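Local coordinates for protein AtxE2 (Asticcacaulis excentricus, PDB 5TXE) that hydrolyses the isopeptide bond of the lasso peptides astexin-2 and astexin-3, converting these threaded substrates into linear peptides, at residues P37-L43 / L455-T459; V44-G50 / Q73-P79; D103-L109 / Y143-G149; E366-P371 / G442-G446. The protein carries 1 engineered substitution. All coordinates share one frame; numbering follows the deposited sequence.

Contact 1 (P37-L43 / L455-T459); sequences PVTPEVL and LPLAT
Val-38 and Leu-43 both carry their reaching branch opposite the backbone N, and this brings them to the 455-459 helix from two directions. With chi1 at 179°, Val-38 CG1 passes 4.2 Å from Leu-455 CB. The CG of Leu-43 is held the same way, which sends CD2 across the ring of Pro-456 at about a right angle, 3.8 Å from its CD. Pro-456 lies at the centre of the contact. Its CG presses on the carbonyl carbon of Thr-39, and its CB lies 4.0 Å from Pro-40 CD where the two rings slide past each other in opposite directions. Rigid rings suit this place, because a proline ring gives a compact, rigid apolar surface to pack against. One turn further along the helix, Thr-459 OG1 donates to Leu-455 O within its own helix (3.2 Å), coming from above the carbonyl plane, while its methyl CG2 meets Pro-37 CB at 3.7 Å. Thr-39 is the N-cap of the short helix, its hydroxyl weakly bonded to Val-42 N. Pro-40 also touches Leu-647 on helix 643-662. The N-terminal segment thus packs on helices of the alpha/beta-hydrolase domain, as in prolyl oligopeptidases.

Contact 2 (V44-G50 / Q73-P79); sequences VRLADIG and QVRQADP
Asp-48 and Arg-75 pair through their backbones: each N donates to the other's carbonyl O, and Asp-48 N to Arg-75 O measures 2.9 Å. They form an antiparallel hydrogen-bonded pair. Next to it Val-74 CA directs a C-H at Asp-48 O, 3.4 Å away.

Charge adds a looser link, a long salt bridge. The Arg-75 chain bends at chi3 (65°), which turns its guanidinium back toward Asp-48, but Arg-75 NH2 stays 3.9 Å from Asp-48 OD2 and the two planes stand 76° apart. A water in the guanidinium plane bridges the two groups, accepting from Arg-75 NH2 and donating to Asp-48 OD2 at 2.6 Å. Arg-75 NH1 goes to Asn-84. Arg-45 lays a face of its guanidinium over Pro-79, with Arg-45 CZ 3.8 Å from Pro-79 CG; its NH1 bonds to Glu-41 O, and a water joins NH2 to Asp-78 OD1, which also takes Val-80 N.

Where the chains part, another water accepts from Ala-77 N (2.7 Å) and donates to both Val-44 O and Leu-46 O, satisfying three backbone groups.

Apolar contacts fill the rest. Val-44 CG1 lies against Pro-79 CG at 3.8 Å. Small Ala-47 lets the chains come close and puts CB 4.0 Å from Val-74 CG1, while Ile-49 CG1 meets the other methyl of that valine.

A short, weakly bonded strand is thereby added alongside strand 69-78 of an antiparallel blade, where the chain passes from the hydrolase domain into the beta-propeller of this S9 peptidase.

Contact 3 (D103-L109 / Y143-G149); sequences DVGGEYL and YLRQDQG
Asp-103 OD2 is gripped by two donors, Tyr-143 OH at 2.6 Å and Arg-145 NH1 at 2.8 Å. The hydroxyl comes from above the carboxylate plane, with the oxygen it meets lying at the edge of the tyrosine ring. The arginine nitrogen arrives on the syn side, in a near-coplanar arrangement with carboxylate and guanidinium planes 19° apart. The arginine's charge and the tyrosine's hydrogen bond together probably favour the ionised carboxylate.

Arg-145 has a second acid. Side-on, its NE donates to Asp-147 OD1 (2.8 Å) and its NH2 to OD2 (3.1 Å), so that the guanidinium is held between two carboxylates and its rotation is fixed. Over one face lies the bare peptide of Gly-105 and Gly-106, with Gly-105 C 3.3 Å above the plane near its centre. Glycines suit this place because nothing projects from them to keep the peptide off the flat group. Trp-154 adds a cation-pi contact.

Farther along, Glu-107 OE1 is also doubly held, by Gly-149 N on the syn side (2.9 Å) and by Gln-146 NE2 on the anti side (3.0 Å). The extended Gln-146 chain crosses Glu-107 at about a right angle, carboxylate and amide planes 83° apart. Between the backbones, Glu-107 N donates to Gln-146 O at 2.8 Å, and a water links Glu-107 O to Gln-146 N.

The loop after strand 100-104 is so fastened along strand 140-147 and its hairpin turn, an arrangement that joins adjacent blades of a beta-propeller.

Contact 4 (E366-P371 / G442-G446); sequences ESALQP and GFLRG
Phe-443 sits against a beta hairpin, the type I turn from Ser-367 to Gln-370 at the tip of a propeller blade, and two straight hydrogen bonds hold its loop there. Phe-443 N donates almost straight (178°) to the anti lone pair of Glu-366 OE1, at 2.7 Å. Leu-444 N donates to Ala-368 O at 2.9 Å. Between them Phe-443 CA points its C-H at Ser-367 O, 3.1 Å away.

The Phe-443 ring is covered on one face by Pro-371, whose CB stands 4.0 Å from the ring centroid and 14° off its normal, a CH-pi contact. Arg-445 N lies toward the opposite face, and Ser-367 O is at the ring edge. Proline suits this spot because its compact, puckered ring offers C-H groups to an aromatic face. At the turn Ala-368 CB, small enough to let the loop approach, touches Leu-444 CD1 at 4.0 Å.

A second shell sets these groups. Glu-366 has CG between backbone N and carbonyl carbon (chi1 56°), which directs the extended chain along Gly-442, where no side chain obstructs OE1. A water donates to both Glu-366 OE1 and Phe-443 O, while OE2 is taken by Arg-372 in a salt bridge and by Gln-352. Arg-445 hydrogen-bonds through NH1 to Leu-46 O.

Within the hairpin, Gln-370 N bonds to Ser-367 O at 2.8 Å. Beyond it Gln-370 NE2, which also reaches Asp-389, donates to Pro-371 O at 2.9 Å, in the carbonyl plane and on a lone pair.

How the contacts relate
From the N terminus, the chain first enters contact 1, whose partner helix lies some 410 residues later, so this pairing closes a loop that encloses the other three. Contact 2 follows directly on from 37-43 and closes a short loop within the first propeller blade. Contact 3 comes next in series, joining that blade to its neighbour, and contact 4 later brings a hairpin of another blade to the 442-446 loop of the hydrolase domain. None of the loops cross. Contact 4 touches both early contacts: Leu-455 packs on Phe-443 and Leu-369, and Leu-46 reaches Phe-443. Together, contacts 1, 2 and 4 tie together the N-terminal segment, the propeller and the hydrolase domain.

Contact 1 (P37-L43 / L455-T459)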
loop_
_atom_site.group_PDB
_atom_site.type_symbol
_atom_site.label_atom_id
_atom_site.label_comp_id
_atom_site.label_asym_id
_atom_site.label_seq_id
_atom_site.Cartn_x
_atom_site.Cartn_y
_atom_site.Cartn_z
ATOM N N PRO A 37 17.015 20.807 6.110
ATOM C CA PRO A 37 16.466 20.133 4.983
ATOM C C PRO A 37 15.830 18.775 5.424
ATOM O O PRO A 37 16.181 18.236 6.467
ATOM C CB PRO A 37 17.704 19.957 4.117
ATOM C CG PRO A 37 18.782 19.650 5.124
ATOM C CD PRO A 37 18.431 20.446 6.337
ATOM N N VAL A 38 14.875 18.256 4.650
ATOM C CA VAL A 38 14.378 16.906 4.852
ATOM C C VAL A 38 15.293 15.932 4.163
ATOM O O VAL A 38 15.389 15.914 2.911
ATOM C CB VAL A 38 12.987 16.737 4.287
ATOM C CG1 VAL A 38 12.498 15.311 4.500
ATOM C CG2 VAL A 38 12.039 17.684 4.990
ATOM N N THR A 39 16.010 15.165 4.985
ATOM C CA THR A 39 17.000 14.195 4.513
ATOM C C THR A 39 16.467 12.772 4.608
ATOM O O THR A 39 15.391 12.534 5.178
ATOM C CB THR A 39 18.249 14.266 5.356
ATOM O OG1 THR A 39 17.893 13.944 6.685
ATOM C CG2 THR A 39 18.865 15.684 5.302
ATOM N N PRO A 40 17.191 11.810 4.017
ATOM C CA PRO A 40 16.720 10.423 4.202
ATOM C C PRO A 40 16.612 9.995 5.672
ATOM O O PRO A 40 15.710 9.288 6.018
ATOM C CB PRO A 40 17.790 9.599 3.501
ATOM C CG PRO A 40 18.344 10.535 2.467
ATOM C CD PRO A 40 18.391 11.857 3.168
ATOM N N GLU A 41 17.505 10.489 6.517
ATOM C CA GLU A 41 17.499 10.241 7.989
ATOM C C GLU A 41 16.223 10.777 8.641
ATOM O O GLU A 41 15.661 10.143 9.509
ATOM C CB GLU A 41 18.797 10.812 8.657
ATOM C CG GLU A 41 20.114 10.000 8.381
ATOM C CD GLU A 41 20.679 10.120 6.927
ATOM O OE1 GLU A 41 20.389 11.144 6.193
ATOM O OE2 GLU A 41 21.415 9.165 6.471
ATOM N N VAL A 42 15.740 11.925 8.174
ATOM C CA VAL A 42 14.505 12.491 8.689
ATOM C C VAL A 42 13.312 11.677 8.182
ATOM O O VAL A 42 12.446 11.303 8.954
ATOM C CB VAL A 42 14.365 13.995 8.296
ATOM C CG1 VAL A 42 13.043 14.584 8.792
ATOM C CG2 VAL A 42 15.525 14.795 8.887
ATOM N N LEU A 43 13.296 11.379 6.883
ATOM C CA LEU A 43 12.152 10.707 6.270
ATOM C C LEU A 43 11.915 9.317 6.852
ATOM O O LEU A 43 10.792 8.935 7.171
ATOM C CB LEU A 43 12.372 10.598 4.769
ATOM C CG LEU A 43 11.283 9.910 3.970
ATOM C CD1 LEU A 43 9.982 10.700 4.116
ATOM C CD2 LEU A 43 11.668 9.779 2.497
ATOM N N LEU A 455 10.958 13.695 -1.085
ATOM C CA LEU A 455 11.405 14.990 -0.607
ATOM C C LEU A 455 12.915 15.058 -0.540
ATOM O O LEU A 455 13.481 16.026 -0.997
ATOM C CB LEU A 455 10.712 15.337 0.739
ATOM C CG LEU A 455 9.147 15.322 0.720
ATOM C CD1 LEU A 455 8.550 15.669 2.102
ATOM C CD2 LEU A 455 8.630 16.314 -0.308
ATOM N N PRO A 456 13.597 14.010 0.015
ATOM C CA PRO A 456 15.038 14.029 -0.064
ATOM C C PRO A 456 15.611 14.134 -1.467
ATOM O O PRO A 456 16.619 14.799 -1.659
ATOM C CB PRO A 456 15.428 12.734 0.612
ATOM C CG PRO A 456 14.308 12.446 1.561
ATOM C CD PRO A 456 13.106 12.867 0.806
ATOM N N LEU A 457 14.973 13.534 -2.475
ATOM C CA LEU A 457 15.458 13.717 -3.847
ATOM C C LEU A 457 15.358 15.207 -4.284
ATOM O O LEU A 457 16.279 15.765 -4.914
ATOM C CB LEU A 457 14.666 12.860 -4.833
ATOM C CG LEU A 457 15.124 11.410 -4.971
ATOM C CD1 LEU A 457 14.124 10.508 -5.674
ATOM C CD2 LEU A 457 16.441 11.346 -5.675
ATOM N N ALA A 458 14.233 15.839 -3.977
ATOM C CA ALA A 458 14.104 17.254 -4.271
ATOM C C ALA A 458 15.161 18.070 -3.492
ATOM O O ALA A 458 15.788 18.932 -4.050
ATOM C CB ALA A 458 12.729 17.737 -3.933
ATOM N N THR A 459 15.353 17.767 -2.226
ATOM C CA THR A 459 16.360 18.421 -1.452
ATOM C C THR A 459 17.727 18.289 -2.110
ATOM O O THR A 459 18.546 19.186 -2.036
ATOM C CB THR A 459 16.364 17.888 -0.032
ATOM O OG1 THR A 459 15.113 18.231 0.606
ATOM C CG2 THR A 459 17.520 18.435 0.741
#

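Contact 2 (V44-G50 / Q73-P79)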
loop_
_atom_site.group_PDB
_atom_site.type_symbol
_atom_site.label_atom_id
_atom_site.label_comp_id
_atom_site.label_asym_id
_atom_site.label_seq_id
_atom_site.Cartn_x
_atom_site.Cartn_y
_atom_site.Cartn_z
ATOM N N VAL A 44 12.976 8.537 7.000
ATOM C CA VAL A 44 12.785 7.185 7.468
ATOM C C VAL A 44 12.253 7.170 8.903
ATOM O O VAL A 44 11.565 6.227 9.296
ATOM C CB VAL A 44 14.067 6.333 7.328
ATOM C CG1 VAL A 44 15.122 6.738 8.342
ATOM C CG2 VAL A 44 13.767 4.857 7.589
ATOM N N ARG A 45 12.518 8.222 9.678
ATOM C CA ARG A 45 12.020 8.273 11.046
ATOM C C ARG A 45 10.626 8.896 11.213
ATOM O O ARG A 45 10.152 8.998 12.333
ATOM C CB ARG A 45 13.003 9.065 11.894
ATOM C CG ARG A 45 14.351 8.389 12.110
ATOM C CD ARG A 45 15.275 9.320 12.884
ATOM N NE ARG A 45 16.455 8.644 13.384
ATOM C CZ ARG A 45 17.545 8.438 12.683
ATOM N NH1 ARG A 45 17.620 8.829 11.418
ATOM N NH2 ARG A 45 18.576 7.841 13.248
ATOM N N LEU A 46 9.997 9.372 10.144
ATOM C CA LEU A 46 8.599 9.937 10.284
ATOM C C LEU A 46 7.640 8.831 10.626
ATOM O O LEU A 46 7.534 7.833 9.890
ATOM C CB LEU A 46 8.162 10.655 9.019
ATOM C CG LEU A 46 8.951 11.934 8.682
ATOM C CD1 LEU A 46 8.568 12.524 7.333
ATOM C CD2 LEU A 46 8.758 12.988 9.755
ATOM N N ALA A 47 6.977 8.965 11.773
ATOM C CA ALA A 47 6.097 7.949 12.285
ATOM C C ALA A 47 4.871 7.796 11.415
ATOM O O ALA A 47 4.615 8.658 10.561
ATOM C CB ALA A 47 5.674 8.316 13.683
ATOM N N ASP A 48 4.185 6.670 11.591
ATOM C CA ASP A 48 3.007 6.325 10.811
ATOM C C ASP A 48 1.950 5.672 11.722
ATOM O O ASP A 48 2.224 5.303 12.875
ATOM C CB ASP A 48 3.366 5.403 9.627
ATOM C CG ASP A 48 2.474 5.671 8.342
ATOM O OD1 ASP A 48 1.511 6.530 8.342
ATOM O OD2 ASP A 48 2.725 4.980 7.315
ATOM N N ILE A 49 0.732 5.600 11.202
ATOM C CA ILE A 49 -0.397 4.989 11.876
ATOM C C ILE A 49 -1.079 4.052 10.913
ATOM O O ILE A 49 -1.498 4.474 9.826
ATOM C CB ILE A 49 -1.417 6.070 12.282
ATOM C CG1 ILE A 49 -0.802 7.018 13.300
ATOM C CG2 ILE A 49 -2.658 5.425 12.856
ATOM C CD1 ILE A 49 -1.557 8.329 13.465
ATOM N N GLY A 50 -1.120 2.772 11.249
ATOM C CA GLY A 50 -1.733 1.752 10.363
ATOM C C GLY A 50 -0.828 1.286 9.217
ATOM O O GLY A 50 0.307 1.695 9.098
ATOM N N GLN A 73 -2.606 2.645 16.922
ATOM C CA GLN A 73 -1.185 2.293 16.992
ATOM C C GLN A 73 -0.319 3.191 16.185
ATOM O O GLN A 73 -0.639 3.531 15.041
ATOM C CB GLN A 73 -0.963 0.869 16.540
ATOM C CG GLN A 73 0.444 0.369 16.763
ATOM C CD GLN A 73 0.674 -0.901 15.961
ATOM O OE1 GLN A 73 0.870 -2.029 16.520
ATOM N NE2 GLN A 73 0.583 -0.750 14.621
ATOM N N VAL A 74 0.784 3.610 16.807
ATOM C CA VAL A 74 1.821 4.434 16.159
ATOM C C VAL A 74 3.069 3.601 15.983
ATOM O O VAL A 74 3.427 2.828 16.853
ATOM C CB VAL A 74 2.188 5.721 16.955
ATOM C CG1 VAL A 74 3.298 6.471 16.246
ATOM C CG2 VAL A 74 0.994 6.679 17.029
ATOM N N ARG A 75 3.670 3.719 14.814
ATOM C CA ARG A 75 4.863 2.983 14.487
ATOM C C ARG A 75 5.907 4.007 14.136
ATOM O O ARG A 75 5.668 4.944 13.353
ATOM C CB ARG A 75 4.635 2.116 13.245
ATOM C CG ARG A 75 5.891 1.408 12.775
ATOM C CD ARG A 75 5.632 0.526 11.554
ATOM N NE ARG A 75 5.248 1.285 10.377
ATOM C CZ ARG A 75 6.061 2.037 9.653
ATOM N NH1 ARG A 75 7.354 2.143 9.926
ATOM N NH2 ARG A 75 5.570 2.689 8.616
ATOM N N GLN A 76 7.076 3.817 14.700
ATOM C CA GLN A 76 8.178 4.664 14.369
ATOM C C GLN A 76 9.493 3.898 14.175
ATOM O O GLN A 76 9.954 3.148 15.021
ATOM C CB GLN A 76 8.361 5.729 15.419
ATOM C CG GLN A 76 9.344 6.804 14.929
ATOM C CD GLN A 76 9.221 8.099 15.666
ATOM O OE1 GLN A 76 8.294 8.324 16.462
ATOM N NE2 GLN A 76 10.156 8.958 15.419
ATOM N N ALA A 77 10.119 4.158 13.048
ATOM C CA ALA A 77 11.268 3.361 12.616
ATOM C C ALA A 77 12.560 3.968 13.111
ATOM O O ALA A 77 12.742 5.195 13.067
ATOM C CB ALA A 77 11.277 3.279 11.081
ATOM N N ASP A 78 13.485 3.097 13.500
ATOM C CA ASP A 78 14.795 3.526 13.971
ATOM C C ASP A 78 15.837 2.752 13.207
ATOM O O ASP A 78 15.994 1.559 13.432
ATOM C CB ASP A 78 14.950 3.264 15.470
ATOM C CG ASP A 78 16.345 3.705 16.009
ATOM O OD1 ASP A 78 17.255 4.103 15.229
ATOM O OD2 ASP A 78 16.531 3.675 17.243
ATOM N N PRO A 79 16.565 3.425 12.312
ATOM C CA PRO A 79 17.504 2.756 11.421
ATOM C C PRO A 79 18.839 2.417 12.076
ATOM O O PRO A 79 19.564 1.582 11.562
ATOM C CB PRO A 79 17.677 3.745 10.279
ATOM C CG PRO A 79 17.397 5.063 10.888
ATOM C CD PRO A 79 16.403 4.844 11.985
HETATM O O HOH W 1 9.232 5.709 10.986
HETATM O O HOH W 2 18.146 6.677 15.658
HETATM O O HOH W 3 2.915 2.384 7.732
HETATM O O HOH W 4 0.866 1.705 13.318
HETATM O O HOH W 5 2.382 1.796 11.066
#

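Contact 3 (D103-L109 / Y143-G149)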
loop_
_atom_site.group_PDB
_atom_site.type_symbol
_atom_site.label_atom_id
_atom_site.label_comp_id
_atom_site.label_asym_id
_atom_site.label_seq_id
_atom_site.Cartn_x
_atom_site.Cartn_y
_atom_site.Cartn_z
ATOM N N ASP A 103 0.514 1.091 25.810
ATOM C CA ASP A 103 1.405 -0.066 25.641
ATOM C C ASP A 103 2.518 0.399 24.721
ATOM O O ASP A 103 2.303 1.309 23.911
ATOM C CB ASP A 103 0.697 -1.268 24.991
ATOM C CG ASP A 103 1.598 -2.528 24.932
ATOM O OD1 ASP A 103 2.537 -2.613 25.759
ATOM O OD2 ASP A 103 1.367 -3.447 24.078
ATOM N N VAL A 104 3.714 -0.137 24.912
ATOM C CA VAL A 104 4.831 0.132 24.058
ATOM C C VAL A 104 5.460 -1.220 23.811
ATOM O O VAL A 104 5.601 -2.031 24.734
ATOM C CB VAL A 104 5.869 1.043 24.704
ATOM C CG1 VAL A 104 7.103 1.202 23.786
ATOM C CG2 VAL A 104 5.283 2.423 24.977
ATOM N N GLY A 105 5.784 -1.513 22.562
ATOM C CA GLY A 105 6.476 -2.784 22.239
ATOM C C GLY A 105 5.785 -3.652 21.201
ATOM O O GLY A 105 4.695 -3.356 20.700
ATOM N N GLY A 106 6.459 -4.737 20.868
ATOM C CA GLY A 106 6.006 -5.666 19.881
ATOM C C GLY A 106 6.896 -5.648 18.638
ATOM O O GLY A 106 7.619 -4.683 18.386
ATOM N N GLU A 107 6.787 -6.745 17.886
ATOM C CA GLU A 107 7.481 -6.940 16.640
ATOM C C GLU A 107 6.599 -6.526 15.448
ATOM O O GLU A 107 5.363 -6.498 15.549
ATOM C CB GLU A 107 7.827 -8.405 16.486
ATOM C CG GLU A 107 8.963 -8.900 17.362
ATOM C CD GLU A 107 9.162 -10.422 17.293
ATOM O OE1 GLU A 107 8.270 -11.183 16.905
ATOM O OE2 GLU A 107 10.238 -10.912 17.673
ATOM N N TYR A 108 7.240 -6.288 14.303
ATOM C CA TYR A 108 6.553 -5.935 13.077
ATOM C C TYR A 108 5.753 -7.132 12.658
ATOM O O TYR A 108 6.291 -8.161 12.365
ATOM C CB TYR A 108 7.556 -5.514 12.021
ATOM C CG TYR A 108 7.038 -4.898 10.752
ATOM C CD1 TYR A 108 6.529 -5.696 9.744
ATOM C CD2 TYR A 108 7.182 -3.558 10.506
ATOM C CE1 TYR A 108 6.134 -5.170 8.544
ATOM C CE2 TYR A 108 6.765 -2.994 9.286
ATOM C CZ TYR A 108 6.235 -3.794 8.311
ATOM O OH TYR A 108 5.792 -3.312 7.082
ATOM N N LEU A 109 4.433 -6.967 12.676
ATOM C CA LEU A 109 3.482 -8.036 12.410
ATOM C C LEU A 109 3.011 -7.954 10.950
ATOM O O LEU A 109 2.347 -7.002 10.540
ATOM C CB LEU A 109 2.314 -7.929 13.381
ATOM C CG LEU A 109 1.467 -9.158 13.629
ATOM C CD1 LEU A 109 0.401 -8.862 14.661
ATOM C CD2 LEU A 109 0.794 -9.684 12.378
ATOM N N TYR A 143 -6.133 -6.269 21.609
ATOM C CA TYR A 143 -5.531 -6.067 20.291
ATOM C C TYR A 143 -4.492 -7.129 20.104
ATOM O O TYR A 143 -4.014 -7.741 21.079
ATOM C CB TYR A 143 -4.901 -4.682 20.174
ATOM C CG TYR A 143 -3.876 -4.375 21.245
ATOM C CD1 TYR A 143 -4.276 -3.900 22.470
ATOM C CD2 TYR A 143 -2.499 -4.575 21.044
ATOM C CE1 TYR A 143 -3.365 -3.631 23.475
ATOM C CE2 TYR A 143 -1.580 -4.330 22.069
ATOM C CZ TYR A 143 -2.030 -3.863 23.281
ATOM O OH TYR A 143 -1.204 -3.595 24.326
ATOM N N LEU A 144 -4.161 -7.391 18.847
ATOM C CA LEU A 144 -3.093 -8.323 18.502
ATOM C C LEU A 144 -1.704 -7.677 18.600
ATOM O O LEU A 144 -1.548 -6.492 18.332
ATOM C CB LEU A 144 -3.272 -8.814 17.063
ATOM C CG LEU A 144 -4.639 -9.419 16.736
ATOM C CD1 LEU A 144 -4.646 -9.824 15.276
ATOM C CD2 LEU A 144 -4.921 -10.593 17.636
ATOM N N ARG A 145 -0.726 -8.468 19.006
ATOM C CA ARG A 145 0.648 -8.017 19.122
ATOM C C ARG A 145 1.560 -9.194 19.113
ATOM O O ARG A 145 1.297 -10.225 19.746
ATOM C CB ARG A 145 0.840 -7.200 20.394
ATOM C CG ARG A 145 2.276 -7.171 20.884
ATOM C CD ARG A 145 2.532 -6.228 22.051
ATOM N NE ARG A 145 3.876 -6.459 22.575
ATOM C CZ ARG A 145 4.501 -5.684 23.473
ATOM N NH1 ARG A 145 3.884 -4.658 24.080
ATOM N NH2 ARG A 145 5.751 -5.993 23.794
ATOM N N GLN A 146 2.642 -9.063 18.343
ATOM C CA GLN A 146 3.599 -10.147 18.145
ATOM C C GLN A 146 4.883 -9.980 18.993
ATOM O O GLN A 146 5.475 -8.904 19.005
ATOM C CB GLN A 146 4.007 -10.164 16.681
ATOM C CG GLN A 146 4.953 -11.297 16.322
ATOM C CD GLN A 146 5.244 -11.365 14.811
ATOM O OE1 GLN A 146 4.334 -11.394 13.985
ATOM N NE2 GLN A 146 6.510 -11.409 14.457
ATOM N N ASP A 147 5.318 -11.056 19.654
ATOM C CA ASP A 147 6.609 -11.088 20.340
ATOM C C ASP A 147 7.171 -12.473 20.184
ATOM O O ASP A 147 6.445 -13.485 20.292
ATOM C CB ASP A 147 6.498 -10.756 21.831
ATOM C CG ASP A 147 6.005 -9.336 22.095
ATOM O OD1 ASP A 147 4.771 -9.121 22.206
ATOM O OD2 ASP A 147 6.850 -8.431 22.239
ATOM N N GLN A 148 8.481 -12.555 19.927
ATOM C CA GLN A 148 9.127 -13.852 19.656
ATOM C C GLN A 148 8.423 -14.651 18.573
ATOM O O GLN A 148 8.276 -15.881 18.669
ATOM C CB GLN A 148 9.224 -14.778 20.893
ATOM C CG GLN A 148 10.420 -14.559 21.778
ATOM C CD GLN A 148 10.279 -13.302 22.560
ATOM O OE1 GLN A 148 9.250 -13.080 23.217
ATOM N NE2 GLN A 148 11.304 -12.446 22.498
ATOM N N GLY A 149 8.014 -13.976 17.522
ATOM C CA GLY A 149 7.481 -14.697 16.383
ATOM C C GLY A 149 6.047 -15.137 16.579
ATOM O O GLY A 149 5.529 -15.801 15.734
HETATM O O HOH W 6 6.534 -4.893 26.287
HETATM O O HOH W 7 3.295 -6.439 17.243
#

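Contact 4 (E366-P371 / G442-G446)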
loop_
_atom_site.group_PDB
_atom_site.type_symbol
_atom_site.label_atom_id
_atom_site.label_comp_id
_atom_site.label_asym_id
_atom_site.label_seq_id
_atom_site.Cartn_x
_atom_site.Cartn_y
_atom_site.Cartn_z
ATOM N N GLU A 366 -3.926 12.539 5.499
ATOM C CA GLU A 366 -2.611 12.875 4.968
ATOM C C GLU A 366 -2.726 13.612 3.662
ATOM O O GLU A 366 -3.751 13.535 3.007
ATOM C CB GLU A 366 -1.738 11.609 4.810
ATOM C CG GLU A 366 -2.330 10.548 3.974
ATOM C CD GLU A 366 -1.374 9.386 3.769
ATOM O OE1 GLU A 366 -0.356 9.616 3.072
ATOM O OE2 GLU A 366 -1.670 8.251 4.227
ATOM N N SER A 367 -1.684 14.363 3.330
ATOM C CA SER A 367 -1.621 15.027 2.066
ATOM C C SER A 367 -0.158 15.246 1.737
ATOM O O SER A 367 0.720 14.836 2.498
ATOM C CB SER A 367 -2.431 16.338 2.094
ATOM O OG SER A 367 -1.794 17.312 2.878
ATOM N N ALA A 368 0.103 15.918 0.627
ATOM C CA ALA A 368 1.413 15.884 0.009
ATOM C C ALA A 368 2.502 16.161 1.004
ATOM O O ALA A 368 3.529 15.456 0.982
ATOM C CB ALA A 368 1.503 16.869 -1.149
ATOM N N LEU A 369 2.310 17.193 1.821
ATOM C CA LEU A 369 3.321 17.610 2.786
ATOM C C LEU A 369 2.888 17.388 4.205
ATOM O O LEU A 369 3.521 17.891 5.112
ATOM C CB LEU A 369 3.707 19.068 2.589
ATOM C CG LEU A 369 4.414 19.332 1.264
ATOM C CD1 LEU A 369 4.719 20.829 1.118
ATOM C CD2 LEU A 369 5.708 18.555 1.128
ATOM N N GLN A 370 1.905 16.527 4.402
ATOM C CA GLN A 370 1.410 16.185 5.737
ATOM C C GLN A 370 1.378 14.687 5.902
ATOM O O GLN A 370 0.544 14.023 5.332
ATOM C CB GLN A 370 -0.043 16.706 5.889
ATOM C CG GLN A 370 -0.771 16.265 7.148
ATOM C CD GLN A 370 -0.076 16.825 8.359
ATOM O OE1 GLN A 370 -0.087 18.018 8.532
ATOM N NE2 GLN A 370 0.610 15.975 9.155
ATOM N N PRO A 371 2.278 14.132 6.699
ATOM C CA PRO A 371 2.222 12.700 6.986
ATOM C C PRO A 371 0.995 12.361 7.789
ATOM O O PRO A 371 0.360 13.229 8.357
ATOM C CB PRO A 371 3.470 12.400 7.828
ATOM C CG PRO A 371 4.179 13.688 7.994
ATOM C CD PRO A 371 3.452 14.797 7.286
ATOM N N GLY A 442 -1.435 10.884 -1.264
ATOM C CA GLY A 442 -1.242 11.151 0.157
ATOM C C GLY A 442 0.092 11.802 0.333
ATOM O O GLY A 442 0.531 12.569 -0.530
ATOM N N PHE A 443 0.724 11.492 1.464
ATOM C CA PHE A 443 1.978 12.112 1.830
ATOM C C PHE A 443 3.081 11.659 0.862
ATOM O O PHE A 443 3.149 10.507 0.514
ATOM C CB PHE A 443 2.302 11.793 3.281
ATOM C CG PHE A 443 3.637 12.234 3.697
ATOM C CD1 PHE A 443 4.016 13.575 3.567
ATOM C CD2 PHE A 443 4.582 11.291 4.201
ATOM C CE1 PHE A 443 5.322 13.987 3.911
ATOM C CE2 PHE A 443 5.875 11.702 4.567
ATOM C CZ PHE A 443 6.249 13.053 4.424
ATOM N N LEU A 444 3.872 12.590 0.382
ATOM C CA LEU A 444 4.999 12.264 -0.508
ATOM C C LEU A 444 6.127 11.667 0.304
ATOM O O LEU A 444 6.926 12.397 0.878
ATOM C CB LEU A 444 5.466 13.525 -1.197
ATOM C CG LEU A 444 4.397 14.158 -2.127
ATOM C CD1 LEU A 444 4.913 15.466 -2.682
ATOM C CD2 LEU A 444 3.969 13.269 -3.258
ATOM N N ARG A 445 6.143 10.336 0.421
ATOM C CA ARG A 445 7.103 9.639 1.282
ATOM C C ARG A 445 8.073 8.910 0.340
ATOM O O ARG A 445 9.077 9.517 -0.061
ATOM C CB ARG A 445 6.357 8.730 2.244
ATOM C CG ARG A 445 7.172 7.940 3.246
ATOM C CD ARG A 445 6.421 7.034 4.221
ATOM N NE ARG A 445 5.671 7.702 5.247
ATOM C CZ ARG A 445 6.128 7.937 6.459
ATOM N NH1 ARG A 445 7.374 7.668 6.792
ATOM N NH2 ARG A 445 5.330 8.509 7.306
ATOM N N GLY A 446 7.765 7.678 -0.066
ATOM C CA GLY A 446 8.699 6.903 -0.913
ATOM C C GLY A 446 8.042 6.298 -2.135
ATOM O O GLY A 446 8.594 5.403 -2.788
HETATM O O HOH W 8 1.842 8.323 1.822
#